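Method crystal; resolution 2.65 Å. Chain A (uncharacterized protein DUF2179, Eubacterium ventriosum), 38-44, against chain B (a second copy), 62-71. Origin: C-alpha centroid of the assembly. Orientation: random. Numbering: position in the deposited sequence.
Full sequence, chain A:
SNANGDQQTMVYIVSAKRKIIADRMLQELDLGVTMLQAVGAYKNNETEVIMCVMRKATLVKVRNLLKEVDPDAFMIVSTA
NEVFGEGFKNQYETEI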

# COMPACT_ATOMS: atom_id res chain seq x y z
N ALA A 38 4.58 4.31 -6.37
CA ALA A 38 3.63 5.00 -5.50
C ALA A 38 3.70 6.53 -5.66
O ALA A 38 4.71 7.06 -6.11
CB ALA A 38 3.84 4.59 -4.05
N VAL A 39 2.63 7.22 -5.31
CA VAL A 39 2.66 8.66 -5.30
C VAL A 39 3.10 9.04 -3.91
O VAL A 39 2.32 8.91 -2.97
CB VAL A 39 1.26 9.26 -5.62
CG1 VAL A 39 1.22 10.78 -5.39
CG2 VAL A 39 0.83 8.91 -7.06
N GLY A 40 4.35 9.46 -3.77
CA GLY A 40 4.83 9.90 -2.47
C GLY A 40 4.42 11.33 -2.16
O GLY A 40 3.85 12.01 -2.99
N ALA A 41 4.71 11.79 -0.95
CA ALA A 41 4.51 13.20 -0.61
C ALA A 41 5.23 14.16 -1.60
O ALA A 41 4.69 15.21 -1.95
CB ALA A 41 4.97 13.46 0.80
N TYR A 42 6.44 13.78 -2.02
CA TYR A 42 7.20 14.50 -3.04
C TYR A 42 7.48 13.49 -4.12
O TYR A 42 7.53 12.31 -3.82
CB TYR A 42 8.56 14.99 -2.51
CG TYR A 42 8.50 15.88 -1.28
CD1 TYR A 42 8.76 15.37 -0.02
CD2 TYR A 42 8.21 17.25 -1.39
CE1 TYR A 42 8.72 16.18 1.10
CE2 TYR A 42 8.15 18.07 -0.26
CZ TYR A 42 8.42 17.53 0.98
OH TYR A 42 8.37 18.31 2.13
N LYS A 43 7.69 13.94 -5.36
CA LYS A 43 8.04 13.00 -6.42
C LYS A 43 9.51 12.57 -6.51
O LYS A 43 9.78 11.53 -7.09
CB LYS A 43 7.52 13.45 -7.79
CG LYS A 43 8.13 14.72 -8.35
CD LYS A 43 7.38 15.15 -9.63
CE LYS A 43 7.95 16.46 -10.24
NZ LYS A 43 6.88 17.36 -10.84
N ASN A 44 10.46 13.34 -5.96
CA ASN A 44 11.85 12.87 -5.92
C ASN A 44 11.95 11.67 -5.00
O ASN A 44 12.93 10.92 -5.04
CB ASN A 44 12.87 13.88 -5.38
CG ASN A 44 12.35 15.27 -5.30
OD1 ASN A 44 11.17 15.52 -4.97
ND2 ASN A 44 13.25 16.23 -5.53
N VAL B 62 -4.34 16.38 -0.70
CA VAL B 62 -3.90 15.38 0.26
C VAL B 62 -2.39 15.19 0.22
O VAL B 62 -1.72 15.07 1.24
CB VAL B 62 -4.56 14.04 -0.03
CG1 VAL B 62 -3.86 12.93 0.73
CG2 VAL B 62 -6.03 14.11 0.34
N ARG B 63 -1.87 15.15 -1.00
CA ARG B 63 -0.45 15.10 -1.21
C ARG B 63 0.24 16.21 -0.42
O ARG B 63 1.26 15.97 0.21
CB ARG B 63 -0.17 15.29 -2.70
CG ARG B 63 0.92 14.40 -3.19
CD ARG B 63 1.87 15.14 -4.09
NE ARG B 63 2.94 14.25 -4.52
CZ ARG B 63 3.09 13.81 -5.77
NH1 ARG B 63 2.24 14.21 -6.71
NH2 ARG B 63 4.10 12.99 -6.08
N ASN B 64 -0.32 17.41 -0.47
CA ASN B 64 0.29 18.56 0.20
C ASN B 64 0.16 18.46 1.70
O ASN B 64 0.97 18.97 2.46
CB ASN B 64 -0.33 19.86 -0.31
CG ASN B 64 0.02 20.14 -1.75
OD1 ASN B 64 0.97 19.55 -2.30
ND2 ASN B 64 -0.74 21.02 -2.39
N LEU B 65 -0.88 17.79 2.12
CA LEU B 65 -1.04 17.50 3.52
C LEU B 65 0.08 16.56 3.95
O LEU B 65 0.63 16.69 5.05
CB LEU B 65 -2.40 16.87 3.72
CG LEU B 65 -2.76 16.29 5.07
CD1 LEU B 65 -2.39 17.26 6.19
CD2 LEU B 65 -4.24 16.00 5.05
N LEU B 66 0.43 15.60 3.09
CA LEU B 66 1.49 14.66 3.42
C LEU B 66 2.82 15.36 3.63
O LEU B 66 3.53 15.08 4.60
CB LEU B 66 1.64 13.61 2.32
CG LEU B 66 0.49 12.65 2.10
CD1 LEU B 66 0.93 11.47 1.23
CD2 LEU B 66 -0.05 12.22 3.46
N LYS B 67 3.17 16.25 2.70
CA LYS B 67 4.39 17.03 2.82
C LYS B 67 4.53 17.61 4.23
O LYS B 67 5.62 17.62 4.80
CB LYS B 67 4.41 18.15 1.78
CG LYS B 67 4.65 17.65 0.35
CD LYS B 67 4.28 18.71 -0.67
CE LYS B 67 4.69 18.31 -2.08
NZ LYS B 67 3.54 17.90 -2.89
N GLU B 68 3.42 18.07 4.80
CA GLU B 68 3.47 18.72 6.10
C GLU B 68 3.63 17.77 7.26
O GLU B 68 4.06 18.16 8.32
CB GLU B 68 2.23 19.57 6.34
CG GLU B 68 2.10 20.73 5.35
CD GLU B 68 0.82 21.53 5.58
OE1 GLU B 68 0.37 22.16 4.59
OE2 GLU B 68 0.28 21.53 6.72
N VAL B 69 3.28 16.50 7.06
CA VAL B 69 3.20 15.61 8.21
C VAL B 69 4.17 14.45 8.16
O VAL B 69 4.74 14.08 9.19
CB VAL B 69 1.78 15.08 8.40
CG1 VAL B 69 1.75 14.08 9.54
CG2 VAL B 69 0.82 16.23 8.66
N ASP B 70 4.34 13.86 6.98
CA ASP B 70 5.24 12.73 6.80
C ASP B 70 5.79 12.74 5.38
O ASP B 70 5.15 12.27 4.45
CB ASP B 70 4.53 11.40 7.11
CG ASP B 70 5.45 10.18 6.98
OD1 ASP B 70 5.01 9.04 7.31
OD2 ASP B 70 6.61 10.35 6.55
N PRO B 71 7.00 13.31 5.21
CA PRO B 71 7.66 13.36 3.90
C PRO B 71 7.88 11.96 3.35
O PRO B 71 8.11 11.80 2.15
CB PRO B 71 9.01 13.99 4.24
CG PRO B 71 8.75 14.82 5.43
CD PRO B 71 7.74 14.05 6.23
O HOH W 1 7.53 11.09 -0.57

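Every direct hydrogen bond between the two stretches ends on a backbone carbonyl of chain A, and all three are weak. Two come from one atom. Arg B63 NE lies 2.9 Å from Gly A40 O and 3.3 Å from Ala A41 O. The N-H points between the two acceptors, with angles of 128° and 131°, so neither bond is straight. Lys B67 NZ adds the third, 3.1 Å from Ala A41 O. Lys B67 NZ also donates to Asn B64 OD1 at 3.1 Å, one helical turn back, which helps hold the lysine end in place.

The arginine CA-to-CB bond points sideways, but the long side chain brings its end nearer to chain A. Val A39 lies over one face of the guanidinium, with Val A39 CG1 3.6 Å from Arg B63 CZ. One methyl, Val A39 CG1, packs on this flat surface.

Ala A41 has the largest area covered in the contact and is buried. Its small side chain packs against Leu B66 and the backbone carbonyls of Asp B70 and Pro B71. Ala A41 CB is 3.7 Å from Leu B66 CB and 3.8 Å from both Asp B70 O and Pro B71 O. Leu B66 points toward chain A and is itself buried.

Tyr A42 starts away from chain B, but its ring comes back to it with chi1 in the m well. Lys B67 CG sits over one ring face, 4.0 Å from the centroid of the Tyr A42 ring, in a CH-pi contact. Lys B67 thus uses its methylene chain as well as its amine. Pro B71 CB meets the ring edge, 3.8 Å from Tyr A42 CE1.

Water 1 bridges the backbones. Its oxygen accepts from Tyr A42 N at 3.2 Å and donates to Pro B71 O at 2.9 Å. Together the stretches bury 469 Å².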